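Local coordinates for AlgW protein (Pseudomonas aeruginosa, PDB 7CO3) that is an HtrA-type protein of the S1C peptidase family that probably cleaves proteins as a serine endopeptidase, pairing a trypsin-like protease domain with a PDZ domain, at residues V133-G138 with I159-L164; S60-A65 with A230-A235. The protein carries 1 engineered substitution. All blocks are in the same frame, centred on the assembly; numbering follows the deposited sequence.

Overall arrangement
Both contacts lie in the trypsin-like protease part, on the same side of the chain's centre, with their own centres about 16 Å apart. Along the chain the order is 60-65, 133-138, 159-164, 230-235, so both segments of contact 1 come between those of contact 2. Contact 1 belongs to the closed six-stranded antiparallel barrel; contact 2 sets helix 56-62 against strand 230-233 of the second, mixed sheet. The two meet where Arg136 NH2 packs 3.3 Å from Pro64 CG. Because the chain runs from helix 56-62 into barrel strand 66-72, the N-terminal segment spans both halves of the two-barrel fold.

Contact 1: residues V133-G138 with I159-L164; sequences VALRDG and IDLKNL
Leu135 and Leu164 cross at about a right angle, and CD1 of Leu135 comes within 3.5 Å of CD2 of Leu164. That same CD1 meets a second leucine in a different way: it faces Leu161 CD1 tip to tip at 4.1 Å. One methyl group of Leu135 therefore serves two partners. CG of Leu135 is anti to the carbonyl carbon (chi1 -61°), directing the branched end toward the 159-164 loop. Further along, Val133 and Ile159 also cross nearly perpendicularly, joined through their CG2 methyls at 3.9 Å. In Ile159 the longer CG1 branch sits between the backbone N and the carbonyl carbon (chi1 65°), which leaves CG2 as the branch facing Val133.

Residues 133-138 include the end region of strand 130-134, and residues 159-164 follow strand 154-158; both strands flank strand 140-149 in the first barrel of a chymotrypsin-like double-barrel protease, as expected for the S1C family. The contact thus passes over that middle strand: Val133 and Ile159 both rest on Ala143. Val133 and Leu135 also pack on Ala67 of strand 66-72, which completes the circle of the barrel. Just beyond, Leu135 to Gly138 form a type I turn, closed by Gly138 N to Leu135 O at 3.0 Å. Arg139 follows, forming a salt bridge with Asp137 OD2 and lying against Leu161 and Leu164.

No hydrogen bond spans the two segments; methyl groups alone carry the contact. The chemistry implies a hydrophobic closure held by shape and exclusion of water: the apolar ends of Val133, Leu135, Ile159 and Leu164 face inward, while Asp137 in the turn and Asp160 and Lys162 in the loop stay at the surface.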
loop_
_atom_site.group_PDB
_atom_site.type_symbol
_atom_site.label_atom_id
_atom_site.label_comp_id
_atom_site.label_asym_id
_atom_site.label_seq_id
_atom_site.Cartn_x
_atom_site.Cartn_y
_atom_site.Cartn_z
ATOM N N VAL B 133 17.267 5.942 -22.674
ATOM C CA VAL B 133 16.861 4.633 -22.203
ATOM C C VAL B 133 18.012 4.086 -21.373
ATOM O O VAL B 133 19.163 4.086 -21.825
ATOM C CB VAL B 133 16.549 3.703 -23.385
ATOM C CG1 VAL B 133 16.570 2.276 -22.952
ATOM C CG2 VAL B 133 15.232 4.076 -24.065
ATOM N N ALA B 134 17.722 3.642 -20.151
ATOM C CA ALA B 134 18.734 3.055 -19.283
ATOM C C ALA B 134 18.329 1.630 -18.945
ATOM O O ALA B 134 17.294 1.402 -18.296
ATOM C CB ALA B 134 18.953 3.889 -18.015
ATOM N N LEU B 135 19.159 0.674 -19.362
ATOM C CA LEU B 135 18.829 -0.728 -19.186
ATOM C C LEU B 135 19.317 -1.232 -17.839
ATOM O O LEU B 135 20.214 -0.650 -17.216
ATOM C CB LEU B 135 19.430 -1.563 -20.313
ATOM C CG LEU B 135 18.920 -1.185 -21.703
ATOM C CD1 LEU B 135 19.524 -2.133 -22.708
ATOM C CD2 LEU B 135 17.401 -1.207 -21.773
ATOM N N ARG B 136 18.711 -2.338 -17.394
ATOM C CA ARG B 136 19.100 -2.948 -16.126
ATOM C C ARG B 136 20.577 -3.328 -16.086
ATOM O O ARG B 136 21.187 -3.321 -15.013
ATOM C CB ARG B 136 18.252 -4.181 -15.862
ATOM C CG ARG B 136 18.296 -4.601 -14.418
ATOM C CD ARG B 136 17.326 -5.716 -14.173
ATOM N NE ARG B 136 17.716 -6.529 -13.031
ATOM C CZ ARG B 136 18.175 -7.766 -13.134
ATOM N NH1 ARG B 136 18.514 -8.439 -12.045
ATOM N NH2 ARG B 136 18.296 -8.326 -14.330
ATOM N N ASP B 137 21.166 -3.673 -17.237
ATOM C CA ASP B 137 22.564 -4.094 -17.250
ATOM C C ASP B 137 23.523 -2.924 -17.162
ATOM O O ASP B 137 24.732 -3.147 -17.096
ATOM C CB ASP B 137 22.870 -4.949 -18.492
ATOM C CG ASP B 137 22.679 -4.188 -19.819
ATOM O OD1 ASP B 137 22.859 -2.959 -19.868
ATOM O OD2 ASP B 137 22.310 -4.848 -20.821
ATOM N N GLY B 138 23.019 -1.697 -17.179
ATOM C CA GLY B 138 23.859 -0.522 -17.097
ATOM C C GLY B 138 24.031 0.236 -18.396
ATOM O O GLY B 138 24.442 1.398 -18.351
ATOM N N ILE B 159 15.522 1.785 -30.241
ATOM C CA ILE B 159 16.925 1.940 -29.895
ATOM C C ILE B 159 17.755 0.992 -30.751
ATOM O O ILE B 159 17.252 -0.005 -31.273
ATOM C CB ILE B 159 17.180 1.714 -28.383
ATOM C CG1 ILE B 159 16.883 0.262 -27.933
ATOM C CG2 ILE B 159 16.348 2.733 -27.546
ATOM C CD1 ILE B 159 17.327 -0.026 -26.464
ATOM N N ASP B 160 19.036 1.317 -30.881
ATOM C CA ASP B 160 20.008 0.561 -31.670
ATOM C C ASP B 160 21.037 -0.017 -30.704
ATOM O O ASP B 160 21.991 0.666 -30.325
ATOM C CB ASP B 160 20.650 1.462 -32.720
ATOM C CG ASP B 160 21.770 0.783 -33.492
ATOM O OD1 ASP B 160 21.537 -0.321 -34.030
ATOM O OD2 ASP B 160 22.874 1.362 -33.576
ATOM N N LEU B 161 20.837 -1.274 -30.307
ATOM C CA LEU B 161 21.655 -1.921 -29.287
ATOM C C LEU B 161 21.571 -3.432 -29.463
ATOM O O LEU B 161 20.529 -3.966 -29.852
ATOM C CB LEU B 161 21.193 -1.519 -27.878
ATOM C CG LEU B 161 21.773 -0.239 -27.257
ATOM C CD1 LEU B 161 21.474 -0.131 -25.771
ATOM C CD2 LEU B 161 23.276 -0.173 -27.480
ATOM N N LYS B 162 22.663 -4.120 -29.145
ATOM C CA LYS B 162 22.810 -5.544 -29.420
ATOM C C LYS B 162 22.482 -6.391 -28.195
ATOM O O LYS B 162 22.599 -5.942 -27.049
ATOM C CB LYS B 162 24.240 -5.875 -29.894
ATOM C CG LYS B 162 25.201 -6.284 -28.764
ATOM C CD LYS B 162 26.589 -6.738 -29.258
ATOM C CE LYS B 162 26.725 -8.265 -29.391
ATOM N NZ LYS B 162 27.189 -8.927 -28.136
ATOM N N ASN B 163 22.074 -7.637 -28.464
ATOM C CA ASN B 163 21.828 -8.648 -27.433
ATOM C C ASN B 163 20.848 -8.141 -26.377
ATOM O O ASN B 163 21.092 -8.199 -25.170
ATOM C CB ASN B 163 23.133 -9.127 -26.782
ATOM C CG ASN B 163 24.107 -9.756 -27.782
ATOM O OD1 ASN B 163 25.222 -10.142 -27.411
ATOM N ND2 ASN B 163 23.691 -9.868 -29.049
ATOM N N LEU B 164 19.733 -7.641 -26.852
ATOM C CA LEU B 164 18.708 -7.047 -26.007
ATOM C C LEU B 164 17.785 -8.128 -25.443
ATOM O O LEU B 164 17.387 -9.042 -26.169
ATOM C CB LEU B 164 17.904 -6.044 -26.807
ATOM C CG LEU B 164 18.549 -4.664 -26.896
ATOM C CD1 LEU B 164 17.618 -3.663 -27.577
ATOM C CD2 LEU B 164 18.951 -4.194 -25.508
#

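Contact 2: residues S60-A65 with A230-A235; sequences SRAAPA and ALVDAA
Arg61 NH2 gives its hydrogen bond to Ala235 O from well above the plane of that carbonyl, 45° out of it, so the oxygen is not met on a lone pair. The bond is nevertheless short, 2.7 Å from Arg61 NH2 to Ala235 O, and distinctly bent, with an N-H...O angle of 142°. On the arginine side, the oxygen lies at the guanidinium edge, close to its plane. CG of Arg61 is anti to the backbone N (chi1 -153°) and the chain is extended from CG to NE, which carries the charged end out from the helix to the turn. Its CD methylene also passes the acceptor, 3.6 Å from Ala235 O. Arg61 touches a crystal neighbour, so the lattice may partly influence this pose.

One residue on, Ala62 points its CB at Val232 CG2, 3.8 Å away; the valine side chain is nearly eclipsed about CA-CB. Ala62 also packs on Ile184 of strand 180-185, the neighbour of strand 230-233. The last turn of helix 56-62 therefore lies on the second, mixed sheet of the chymotrypsin-like fold, joining an N-terminal helix to the protease's second half.

Asp233 shapes the turn that presents the acceptor. Its OD1 takes Ala235 N at 2.9 Å in an Asx turn, and Asn237 N as well. Ser60 OG bonds Arg176 NH2 of a neighbouring subunit, so the helix also lies at the interface of the assembly.

The join thus has two halves: a buried methyl pair, and at the exposed side a charged donor on a neutral carbonyl. Asp233 OD1, 5.6 Å from Arg61 NH2, is too far for a salt bridge, but its opposite charge may still modestly favour the position of the guanidinium.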
loop_
_atom_site.group_PDB
_atom_site.type_symbol
_atom_site.label_atom_id
_atom_site.label_comp_id
_atom_site.label_asym_id
_atom_site.label_seq_id
_atom_site.Cartn_x
_atom_site.Cartn_y
_atom_site.Cartn_z
ATOM N N SER B 60 13.593 -12.227 -12.143
ATOM C CA SER B 60 14.766 -12.528 -12.955
ATOM C C SER B 60 14.409 -12.573 -14.436
ATOM O O SER B 60 15.180 -12.119 -15.290
ATOM C CB SER B 60 15.389 -13.836 -12.493
ATOM O OG SER B 60 16.218 -13.600 -11.366
ATOM N N ARG B 61 13.227 -13.078 -14.748
ATOM C CA ARG B 61 12.811 -13.229 -16.128
ATOM C C ARG B 61 12.511 -11.881 -16.773
ATOM O O ARG B 61 12.964 -11.603 -17.889
ATOM C CB ARG B 61 11.579 -14.131 -16.160
ATOM C CG ARG B 61 11.400 -14.884 -17.447
ATOM C CD ARG B 61 10.389 -16.003 -17.294
ATOM N NE ARG B 61 9.856 -16.401 -18.595
ATOM C CZ ARG B 61 8.592 -16.743 -18.815
ATOM N NH1 ARG B 61 8.201 -17.083 -20.037
ATOM N NH2 ARG B 61 7.713 -16.745 -17.817
ATOM N N ALA B 62 11.751 -11.025 -16.083
ATOM C CA ALA B 62 11.166 -9.836 -16.693
ATOM C C ALA B 62 11.978 -8.567 -16.478
ATOM O O ALA B 62 12.001 -7.707 -17.358
ATOM C CB ALA B 62 9.742 -9.627 -16.166
ATOM N N ALA B 63 12.613 -8.418 -15.320
ATOM C CA ALA B 63 13.305 -7.168 -15.022
ATOM C C ALA B 63 14.341 -6.757 -16.078
ATOM O O ALA B 63 14.433 -5.550 -16.366
ATOM C CB ALA B 63 13.941 -7.265 -13.637
ATOM N N PRO B 64 15.109 -7.669 -16.704
ATOM C CA PRO B 64 16.079 -7.204 -17.728
ATOM C C PRO B 64 15.439 -6.486 -18.895
ATOM O O PRO B 64 16.084 -5.646 -19.523
ATOM C CB PRO B 64 16.771 -8.495 -18.179
ATOM C CG PRO B 64 16.686 -9.386 -16.965
ATOM C CD PRO B 64 15.303 -9.102 -16.402
ATOM N N ALA B 65 14.168 -6.745 -19.166
ATOM C CA ALA B 65 13.455 -6.156 -20.285
ATOM C C ALA B 65 12.648 -4.914 -19.908
ATOM O O ALA B 65 11.828 -4.450 -20.712
ATOM C CB ALA B 65 12.532 -7.193 -20.910
ATOM N N ALA B 230 6.313 -2.243 -16.741
ATOM C CA ALA B 230 5.633 -3.519 -16.958
ATOM C C ALA B 230 4.732 -3.910 -15.781
ATOM O O ALA B 230 5.144 -3.844 -14.623
ATOM C CB ALA B 230 6.647 -4.639 -17.191
ATOM N N LEU B 231 3.516 -4.358 -16.085
ATOM C CA LEU B 231 2.775 -5.219 -15.164
ATOM C C LEU B 231 2.935 -6.647 -15.657
ATOM O O LEU B 231 2.618 -6.948 -16.814
ATOM C CB LEU B 231 1.294 -4.848 -15.090
ATOM C CG LEU B 231 0.463 -5.577 -14.043
ATOM C CD1 LEU B 231 0.971 -5.194 -12.620
ATOM C CD2 LEU B 231 -1.032 -5.205 -14.255
ATOM N N VAL B 232 3.353 -7.529 -14.773
ATOM C CA VAL B 232 3.732 -8.886 -15.137
ATOM C C VAL B 232 2.941 -9.881 -14.292
ATOM O O VAL B 232 2.562 -9.571 -13.164
ATOM C CB VAL B 232 5.266 -8.946 -14.953
ATOM C CG1 VAL B 232 5.735 -9.991 -13.991
ATOM C CG2 VAL B 232 5.989 -8.883 -16.281
ATOM N N ASP B 233 2.668 -11.074 -14.838
ATOM C CA ASP B 233 1.944 -12.101 -14.086
ATOM C C ASP B 233 2.920 -12.822 -13.173
ATOM O O ASP B 233 4.106 -12.530 -13.159
ATOM C CB ASP B 233 1.193 -13.084 -15.013
ATOM C CG ASP B 233 2.146 -13.960 -15.879
ATOM O OD1 ASP B 233 3.350 -14.081 -15.578
ATOM O OD2 ASP B 233 1.677 -14.520 -16.900
ATOM N N ALA B 234 2.434 -13.814 -12.427
ATOM C CA ALA B 234 3.278 -14.455 -11.411
ATOM C C ALA B 234 4.445 -15.230 -12.006
ATOM O O ALA B 234 5.369 -15.590 -11.270
ATOM C CB ALA B 234 2.443 -15.380 -10.528
ATOM N N ALA B 235 4.422 -15.520 -13.311
ATOM C CA ALA B 235 5.545 -16.184 -13.974
ATOM C C ALA B 235 6.439 -15.210 -14.721
ATOM O O ALA B 235 7.410 -15.638 -15.356
ATOM C CB ALA B 235 5.041 -17.276 -14.937
#